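Aromatic-L-amino-acid decarboxylase (Catharanthus roseus, PDB 6EEW) catalyses the pyridoxal 5'-phosphate-dependent decarboxylation of L-tryptophan to tryptamine and of 5-hydroxy-L-tryptophan to serotonin, working as a homodimer. Local coordinates at residues N44-P49 against E479-R484; Y197-T202 against F231-Q236; C256-T261 against A266-D271. All coordinates share one frame; numbering follows the deposited sequence. Where two conformers were deposited one is given.

Contact 1 of 3, residues N44-P49 against E479-R484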
loop_
_atom_site.group_PDB
_atom_site.type_symbol
_atom_site.label_atom_id
_atom_site.label_comp_id
_atom_site.label_asym_id
_atom_site.label_seq_id
_atom_site.Cartn_x
_atom_site.Cartn_y
_atom_site.Cartn_z
ATOM N N ASN A 44 22.045 18.789 -4.658
ATOM C CA ASN A 44 22.088 19.984 -3.820
ATOM C C ASN A 44 21.494 19.812 -2.425
ATOM O O ASN A 44 21.533 20.767 -1.637
ATOM C CB ASN A 44 21.388 21.143 -4.541
ATOM C CG ASN A 44 22.136 21.593 -5.801
ATOM O OD1 ASN A 44 23.368 21.676 -5.823
ATOM N ND2 ASN A 44 21.383 21.880 -6.860
ATOM N N VAL A 45 20.916 18.653 -2.099
ATOM C CA VAL A 45 20.143 18.544 -0.859
ATOM C C VAL A 45 21.001 18.777 0.378
ATOM O O VAL A 45 20.513 19.315 1.383
ATOM C CB VAL A 45 19.440 17.171 -0.775
ATOM C CG1 VAL A 45 20.468 16.048 -0.821
ATOM C CG2 VAL A 45 18.578 17.091 0.477
ATOM N N GLU A 46 22.273 18.358 0.350
ATOM C CA GLU A 46 23.140 18.604 1.498
ATOM C C GLU A 46 23.168 20.077 1.862
ATOM O O GLU A 46 23.479 20.426 3.006
ATOM C CB GLU A 46 24.562 18.118 1.209
ATOM C CG GLU A 46 25.535 18.346 2.355
ATOM C CD GLU A 46 26.898 17.712 2.112
ATOM O OE1 GLU A 46 27.042 16.945 1.135
ATOM O OE2 GLU A 46 27.831 17.981 2.898
ATOM N N THR A 47 22.812 20.941 0.917
ATOM C CA THR A 47 22.797 22.378 1.125
ATOM C C THR A 47 21.577 22.838 1.914
ATOM O O THR A 47 21.647 23.855 2.612
ATOM C CB THR A 47 22.840 23.082 -0.231
ATOM O OG1 THR A 47 24.189 23.098 -0.723
ATOM C CG2 THR A 47 22.275 24.495 -0.137
ATOM N N TYR A 48 20.463 22.126 1.809
ATOM C CA TYR A 48 19.261 22.578 2.477
ATOM C C TYR A 48 19.324 22.226 3.960
ATOM O O TYR A 48 20.014 21.284 4.351
ATOM C CB TYR A 48 18.022 21.934 1.860
ATOM C CG TYR A 48 17.945 21.992 0.346
ATOM C CD1 TYR A 48 18.552 23.015 -0.368
ATOM C CD2 TYR A 48 17.233 21.034 -0.364
ATOM C CE1 TYR A 48 18.476 23.060 -1.751
ATOM C CE2 TYR A 48 17.150 21.074 -1.740
ATOM C CZ TYR A 48 17.772 22.088 -2.430
ATOM O OH TYR A 48 17.687 22.132 -3.804
ATOM N N PRO A 49 18.625 22.972 4.811
ATOM C CA PRO A 49 18.473 22.519 6.198
ATOM C C PRO A 49 17.788 21.164 6.217
ATOM O O PRO A 49 16.808 20.937 5.500
ATOM C CB PRO A 49 17.607 23.611 6.840
ATOM C CG PRO A 49 16.921 24.289 5.685
ATOM C CD PRO A 49 17.869 24.205 4.532
ATOM N N GLU A 479 31.929 9.099 4.713
ATOM C CA GLU A 479 32.673 9.101 5.970
ATOM C C GLU A 479 32.843 10.514 6.524
ATOM O O GLU A 479 32.701 10.741 7.737
ATOM C CB GLU A 479 34.021 8.418 5.763
ATOM C CG GLU A 479 34.882 8.371 7.003
ATOM C CD GLU A 479 36.125 7.546 6.800
ATOM O OE1 GLU A 479 36.094 6.649 5.932
ATOM O OE2 GLU A 479 37.131 7.799 7.499
ATOM N N HIS A 480 33.169 11.478 5.663
ATOM C CA HIS A 480 33.396 12.826 6.171
ATOM C C HIS A 480 32.128 13.433 6.753
ATOM O O HIS A 480 32.207 14.293 7.634
ATOM C CB HIS A 480 33.963 13.729 5.078
ATOM C CG HIS A 480 33.080 13.844 3.882
ATOM N ND1 HIS A 480 32.121 14.824 3.760
ATOM C CD2 HIS A 480 33.025 13.116 2.741
ATOM C CE1 HIS A 480 31.500 14.688 2.602
ATOM N NE2 HIS A 480 32.030 13.659 1.966
ATOM N N HIS A 481 30.951 13.001 6.295
ATOM C CA HIS A 481 29.725 13.498 6.905
ATOM C C HIS A 481 29.650 13.098 8.370
ATOM O O HIS A 481 29.315 13.916 9.236
ATOM C CB HIS A 481 28.503 12.985 6.149
ATOM C CG HIS A 481 28.370 13.546 4.772
ATOM N ND1 HIS A 481 28.494 12.774 3.637
ATOM C CD2 HIS A 481 28.123 14.807 4.345
ATOM C CE1 HIS A 481 28.331 13.535 2.570
ATOM N NE2 HIS A 481 28.105 14.775 2.973
ATOM N N VAL A 482 29.942 11.832 8.666
ATOM C CA VAL A 482 29.916 11.382 10.052
ATOM C C VAL A 482 30.974 12.113 10.856
ATOM O O VAL A 482 30.729 12.527 12.000
ATOM C CB VAL A 482 30.093 9.854 10.130
ATOM C CG1 VAL A 482 30.053 9.379 11.583
ATOM C CG2 VAL A 482 29.023 9.173 9.328
ATOM N N ARG A 483 32.167 12.285 10.272
ATOM C CA ARG A 483 33.216 13.040 10.952
ATOM C C ARG A 483 32.733 14.437 11.325
ATOM O O ARG A 483 32.947 14.902 12.452
ATOM C CB ARG A 483 34.468 13.121 10.078
ATOM C CG ARG A 483 35.154 11.789 9.858
ATOM C CD ARG A 483 36.289 11.897 8.864
ATOM N NE ARG A 483 36.940 10.606 8.658
ATOM C CZ ARG A 483 37.710 10.012 9.564
ATOM N NH1 ARG A 483 37.917 10.588 10.741
ATOM N NH2 ARG A 483 38.275 8.844 9.293
ATOM N N ARG A 484 32.074 15.123 10.389
ATOM C CA ARG A 484 31.629 16.485 10.660
ATOM C C ARG A 484 30.480 16.519 11.661
ATOM O O ARG A 484 30.399 17.448 12.472
ATOM C CB ARG A 484 31.222 17.191 9.371
ATOM C CG ARG A 484 32.341 17.337 8.352
ATOM C CD ARG A 484 31.940 18.362 7.300
ATOM N NE ARG A 484 30.664 18.040 6.667
ATOM C CZ ARG A 484 30.069 18.803 5.756
ATOM N NH1 ARG A 484 30.638 19.936 5.367
ATOM N NH2 ARG A 484 28.903 18.436 5.236
#
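A polar bridge carried by one carboxylate, that of Glu46, joins the loop just after helix 24-44 to the start of helix 479-496, drawing together in space parts from early and late in the chain. The backbones stay well apart, the CA atoms of Glu46 and His481 being 9.9 Å from each other, and side chains span the interval. Glu46 can do so because its CG lies anti to the backbone N (chi1 180°) and the chain beyond runs on extended, straight at the helix. His481 NE2 donates to Glu46 OE1 over 3.0 Å, a fairly straight bond (162°) in which the acceptor sits at the ring edge, near the ring plane, whereas the N-H meets Glu46 OE1 from above the plane of the carboxylate. This is a histidine-carboxylate hydrogen bond, here away from the substrate and cofactor sites, and it ties the N-terminal part of the chain to the C-terminal helix. The other ring nitrogen, ND1, is bonded to the backbone N of Glu478, so both nitrogens of His481 are engaged, which should hold the ring in its rotation. Arg484, its chain bent at chi3, brings NH2 to within 2.6 Å of Glu46 OE2 in a salt bridge; carboxylate and guanidinium planes stand 81° apart, so the two groups do not pair flat. Pro95, from a loop, packs on both Glu46 and His481.

Contact 2 of 3, residues Y197-T202 against F231-Q236; sequences YGSDQT and FGISPQ
Ser199 and Ile233 form the close-packed end of this contact, where the last residue of strand 194-199 meets the run leading into helix 235-247. Ser199 CB rests 3.6 Å from Ile233 CG1, with the terminal CD1 methyl almost as near, and Leu273 of helix 270-280 packs on the same isoleucine. The serine hydroxyl turns to the chain just ahead: with OG anti to the backbone N (chi1 164°), it accepts from Gln201 N over 2.8 Å, closing an ST turn. Ser199 O meanwhile takes both Thr202 N and Thr202 OG1, which approach from the same face of its plane.

At Gln201 and Phe231 the side chains meet more loosely, and the glutamine is partly exposed. Gln201 CD comes only within 4.0 Å of Phe231 CB, and the amide passes the ring obliquely, the planes 38° apart; the closer touch, Gln201 CG to Phe231 O at 3.4 Å, is to a backbone carbonyl. A bend at chi2 (-58°) folds the amide back so that Gln201 NE2 donates to Asp200 OD1 at 3.0 Å, from above the carboxylate plane; Thr225 OG1 is a second partner of NE2. Putting an alanine here removes the amide, which would probably leave Asp200 OD1 short of a donor and open a gap beside Phe231 CB. No hydrogen bond crosses between 197-202 and 231-236. The type I turn from Ser199 to Thr202 ends a parallel strand at its carboxyl end, where the loops of the pyridoxal-phosphate fold gather around the active site, and His203, an L-tryptophan-binding residue, follows directly.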
loop_
_atom_site.group_PDB
_atom_site.type_symbol
_atom_site.label_atom_id
_atom_site.label_comp_id
_atom_site.label_asym_id
_atom_site.label_seq_id
_atom_site.Cartn_x
_atom_site.Cartn_y
_atom_site.Cartn_z
ATOM N N TYR A 197 1.545 -11.764 22.075
ATOM C CA TYR A 197 2.711 -11.381 22.859
ATOM C C TYR A 197 3.664 -10.554 22.001
ATOM O O TYR A 197 3.888 -10.868 20.825
ATOM C CB TYR A 197 3.436 -12.622 23.410
ATOM C CG TYR A 197 2.549 -13.589 24.181
ATOM C CD1 TYR A 197 1.879 -14.618 23.534
ATOM C CD2 TYR A 197 2.404 -13.482 25.556
ATOM C CE1 TYR A 197 1.072 -15.504 24.240
ATOM C CE2 TYR A 197 1.604 -14.367 26.273
ATOM C CZ TYR A 197 0.942 -15.376 25.609
ATOM O OH TYR A 197 0.146 -16.248 26.319
ATOM N N GLY A 198 4.181 -9.469 22.571
ATOM C CA GLY A 198 5.208 -8.680 21.905
ATOM C C GLY A 198 6.112 -8.003 22.913
ATOM O O GLY A 198 5.700 -7.713 24.038
ATOM N N SER A 199 7.344 -7.712 22.499
ATOM C CA SER A 199 8.255 -6.982 23.371
ATOM C C SER A 199 7.709 -5.600 23.720
ATOM O O SER A 199 7.074 -4.935 22.900
ATOM C CB SER A 199 9.623 -6.825 22.706
ATOM O OG SER A 199 10.366 -5.813 23.370
ATOM N N ASP A 200 8.008 -5.146 24.944
ATOM C CA ASP A 200 7.699 -3.769 25.316
ATOM C C ASP A 200 8.527 -2.756 24.541
ATOM O O ASP A 200 8.280 -1.551 24.664
ATOM C CB ASP A 200 7.883 -3.568 26.826
ATOM C CG ASP A 200 9.334 -3.735 27.275
ATOM O OD1 ASP A 200 10.220 -3.879 26.402
ATOM O OD2 ASP A 200 9.587 -3.735 28.499
ATOM N N GLN A 201 9.469 -3.217 23.727
ATOM C CA GLN A 201 10.236 -2.382 22.812
ATOM C C GLN A 201 9.553 -2.231 21.465
ATOM O O GLN A 201 10.100 -1.576 20.569
ATOM C CB GLN A 201 11.654 -2.945 22.624
ATOM C CG GLN A 201 12.431 -3.047 23.914
ATOM C CD GLN A 201 12.543 -1.702 24.574
ATOM O OE1 GLN A 201 13.002 -0.741 23.966
ATOM N NE2 GLN A 201 12.126 -1.622 25.828
ATOM N N THR A 202 8.421 -2.891 21.273
ATOM C CA THR A 202 7.592 -2.705 20.087
ATOM C C THR A 202 6.157 -2.470 20.544
ATOM O O THR A 202 5.290 -3.323 20.350
ATOM C CB THR A 202 7.679 -3.909 19.173
ATOM O OG1 THR A 202 7.220 -5.062 19.882
ATOM C CG2 THR A 202 9.121 -4.114 18.722
ATOM N N PHE A 231 17.501 -5.079 26.642
ATOM C CA PHE A 231 16.110 -4.830 26.257
ATOM C C PHE A 231 15.672 -5.743 25.120
ATOM O O PHE A 231 14.861 -5.358 24.273
ATOM C CB PHE A 231 15.880 -3.359 25.896
ATOM C CG PHE A 231 16.254 -2.410 27.001
ATOM C CD1 PHE A 231 15.457 -2.289 28.132
ATOM C CD2 PHE A 231 17.409 -1.646 26.914
ATOM C CE1 PHE A 231 15.802 -1.422 29.161
ATOM C CE2 PHE A 231 17.755 -0.776 27.931
ATOM C CZ PHE A 231 16.954 -0.664 29.057
ATOM N N GLY A 232 16.270 -6.925 25.062
ATOM C CA GLY A 232 15.745 -8.004 24.262
ATOM C C GLY A 232 14.883 -8.906 25.112
ATOM O O GLY A 232 14.983 -8.890 26.338
ATOM N N ILE A 233 13.995 -9.662 24.470
ATOM C CA ILE A 233 13.088 -10.529 25.219
ATOM C C ILE A 233 13.863 -11.637 25.922
ATOM O O ILE A 233 14.689 -12.333 25.316
ATOM C CB ILE A 233 12.003 -11.107 24.299
ATOM C CG1 ILE A 233 11.095 -9.984 23.785
ATOM C CG2 ILE A 233 11.179 -12.152 25.055
ATOM C CD1 ILE A 233 9.895 -10.471 22.996
ATOM N N SER A 234 13.600 -11.816 27.201
ATOM C CA SER A 234 14.151 -12.961 27.909
ATOM C C SER A 234 13.247 -14.170 27.705
ATOM O O SER A 234 12.062 -14.111 28.061
ATOM C CB SER A 234 14.293 -12.668 29.387
ATOM O OG SER A 234 14.407 -13.885 30.092
ATOM N N PRO A 235 13.749 -15.272 27.137
ATOM C CA PRO A 235 12.881 -16.439 26.931
ATOM C C PRO A 235 12.196 -16.888 28.209
ATOM O O PRO A 235 11.003 -17.208 28.180
ATOM C CB PRO A 235 13.847 -17.501 26.388
ATOM C CG PRO A 235 14.951 -16.720 25.768
ATOM C CD PRO A 235 15.111 -15.498 26.632
ATOM N N GLN A 236 12.921 -16.909 29.329
ATOM C CA GLN A 236 12.323 -17.296 30.604
ATOM C C GLN A 236 11.088 -16.457 30.916
ATOM O O GLN A 236 10.048 -16.984 31.331
ATOM C CB GLN A 236 13.364 -17.170 31.720
ATOM C CG GLN A 236 14.592 -18.067 31.546
ATOM C CD GLN A 236 15.827 -17.335 31.010
ATOM O OE1 GLN A 236 15.775 -16.650 29.981
ATOM N NE2 GLN A 236 16.949 -17.489 31.712
#

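Contact 3 of 3, residues C256-T261 against A266-D271; sequences CATLGT and ATDPVD
Asp268 lays its carboxylate against the backbone of Thr258, and OD2 takes the amide of Thr258 N at 2.6 Å through its anti lone pair. With CG beside the aspartate's own backbone N (chi1 -60°), the carboxylate is carried to the same strand residue that the main chain meets, for Asp268 N donates to Thr258 O at 2.9 Å, a bond of 165°. Thr258 is thus gripped at both its N-H and its carbonyl. The second oxygen, OD1, accepts from the backbone N of Ile233, so this buried carboxylate is held by two main-chain amides, which would be expected to stabilise its negative charge.

Further along, Ala266 O receives two donors, Gly260 N and Thr261 N. Thr261 returns a bond through its side chain: OG1, placed between the backbone N and the carbonyl carbon (chi1 65°), accepts from Ala266 N at 3.0 Å. Leu259 CD1 packs on Thr267 CB across the single backbone bridge. The whole is a loop folded back on itself at the crossover of a beta-alpha-beta unit, strand 251-258 to helix 270-280, beside Thr262, which probably binds pyridoxal 5'-phosphate.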
loop_
_atom_site.group_PDB
_atom_site.type_symbol
_atom_site.label_atom_id
_atom_site.label_comp_id
_atom_site.label_asym_id
_atom_site.label_seq_id
_atom_site.Cartn_x
_atom_site.Cartn_y
_atom_site.Cartn_z
ATOM N N CYS A 256 5.311 -11.823 18.327
ATOM C CA CYS A 256 6.054 -10.970 17.415
ATOM C C CYS A 256 7.439 -10.814 18.008
ATOM O O CYS A 256 7.621 -10.080 18.982
ATOM C CB CYS A 256 5.361 -9.622 17.252
ATOM S SG CYS A 256 6.156 -8.528 16.075
ATOM N N ALA A 257 8.415 -11.504 17.424
ATOM C CA ALA A 257 9.809 -11.372 17.823
ATOM C C ALA A 257 10.485 -10.351 16.913
ATOM O O ALA A 257 10.511 -10.523 15.686
ATOM C CB ALA A 257 10.515 -12.722 17.748
ATOM N N THR A 258 11.066 -9.317 17.517
ATOM C CA THR A 258 11.644 -8.194 16.792
ATOM C C THR A 258 13.162 -8.307 16.700
ATOM O O THR A 258 13.855 -8.432 17.719
ATOM C CB THR A 258 11.281 -6.881 17.467
ATOM O OG1 THR A 258 9.869 -6.846 17.685
ATOM C CG2 THR A 258 11.707 -5.708 16.591
ATOM N N LEU A 259 13.663 -8.260 15.467
ATOM C CA LEU A 259 15.081 -8.238 15.152
ATOM C C LEU A 259 15.431 -6.802 14.771
ATOM O O LEU A 259 15.354 -6.413 13.608
ATOM C CB LEU A 259 15.387 -9.221 14.036
ATOM C CG LEU A 259 16.826 -9.695 13.959
ATOM C CD1 LEU A 259 17.204 -10.367 15.274
ATOM C CD2 LEU A 259 16.985 -10.648 12.796
ATOM N N GLY A 260 15.793 -6.002 15.769
ATOM C CA GLY A 260 16.165 -4.621 15.538
ATOM C C GLY A 260 15.044 -3.653 15.836
ATOM O O GLY A 260 14.447 -3.070 14.924
ATOM N N THR A 261 14.749 -3.471 17.120
ATOM C CA THR A 261 13.678 -2.570 17.503
ATOM C C THR A 261 13.975 -1.136 17.068
ATOM O O THR A 261 15.127 -0.744 16.864
ATOM C CB THR A 261 13.444 -2.640 19.009
ATOM O OG1 THR A 261 14.606 -2.149 19.694
ATOM C CG2 THR A 261 13.149 -4.080 19.411
ATOM N N ALA A 266 17.381 -3.301 19.637
ATOM C CA ALA A 266 17.428 -4.530 20.419
ATOM C C ALA A 266 17.138 -5.729 19.519
ATOM O O ALA A 266 16.619 -5.598 18.411
ATOM C CB ALA A 266 16.420 -4.475 21.566
ATOM N N THR A 267 17.522 -6.913 19.987
ATOM C CA THR A 267 17.374 -8.136 19.201
ATOM C C THR A 267 16.735 -9.213 20.061
ATOM O O THR A 267 17.304 -9.613 21.084
ATOM C CB THR A 267 18.731 -8.631 18.669
ATOM O OG1 THR A 267 19.662 -8.723 19.750
ATOM C CG2 THR A 267 19.308 -7.702 17.628
ATOM N N ASP A 268 15.575 -9.672 19.655
ATOM C CA ASP A 268 14.984 -10.802 20.355
ATOM C C ASP A 268 15.609 -12.092 19.851
ATOM O O ASP A 268 15.842 -12.231 18.647
ATOM C CB ASP A 268 13.474 -10.838 20.144
ATOM C CG ASP A 268 12.786 -9.589 20.651
ATOM O OD1 ASP A 268 13.127 -9.136 21.766
ATOM O OD2 ASP A 268 11.921 -9.054 19.920
ATOM N N PRO A 269 15.867 -13.059 20.740
ATOM C CA PRO A 269 16.602 -14.267 20.334
ATOM C C PRO A 269 15.681 -15.222 19.591
ATOM O O PRO A 269 14.834 -15.888 20.194
ATOM C CB PRO A 269 17.087 -14.845 21.676
ATOM C CG PRO A 269 16.048 -14.418 22.660
ATOM C CD PRO A 269 15.534 -13.065 22.174
ATOM N N VAL A 270 15.846 -15.287 18.269
ATOM C CA VAL A 270 14.969 -16.121 17.451
ATOM C C VAL A 270 15.066 -17.584 17.860
ATOM O O VAL A 270 14.051 -18.286 17.946
ATOM C CB VAL A 270 15.298 -15.933 15.959
ATOM C CG1 VAL A 270 14.611 -17.000 15.138
ATOM C CG2 VAL A 270 14.872 -14.544 15.495
ATOM N N ASP A 271 16.282 -18.063 18.139
ATOM C CA ASP A 271 16.498 -19.497 18.334
ATOM C C ASP A 271 15.743 -20.026 19.549
ATOM O O ASP A 271 15.096 -21.076 19.469
ATOM C CB ASP A 271 17.997 -19.800 18.446
ATOM C CG ASP A 271 18.720 -18.828 19.351
ATOM O OD1 ASP A 271 18.022 -18.006 19.993
ATOM O OD2 ASP A 271 19.978 -18.868 19.396
#

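How the contacts relate
Contacts 2 and 3 are one neighbourhood, their centres about 8 Å apart. They share the large mixed sheet, in which strands 194-199 and 251-258 lie side by side, and Tyr197 O lies 3.0 Å from Cys256 N, a probable hydrogen bond. Phe231 O also packs 3.2 Å from Ala266 CB. Both lie near the active site: the side chain of Thr261 is about 9 Å, and that of Gln201 about 11 Å, from a bound tryptophan. Contact 1 stands apart, its centre about 36 Å from that of contact 2 and about 32 Å from that of contact 3; joining segments about 430 residues apart in sequence, it encloses the other two along the chain.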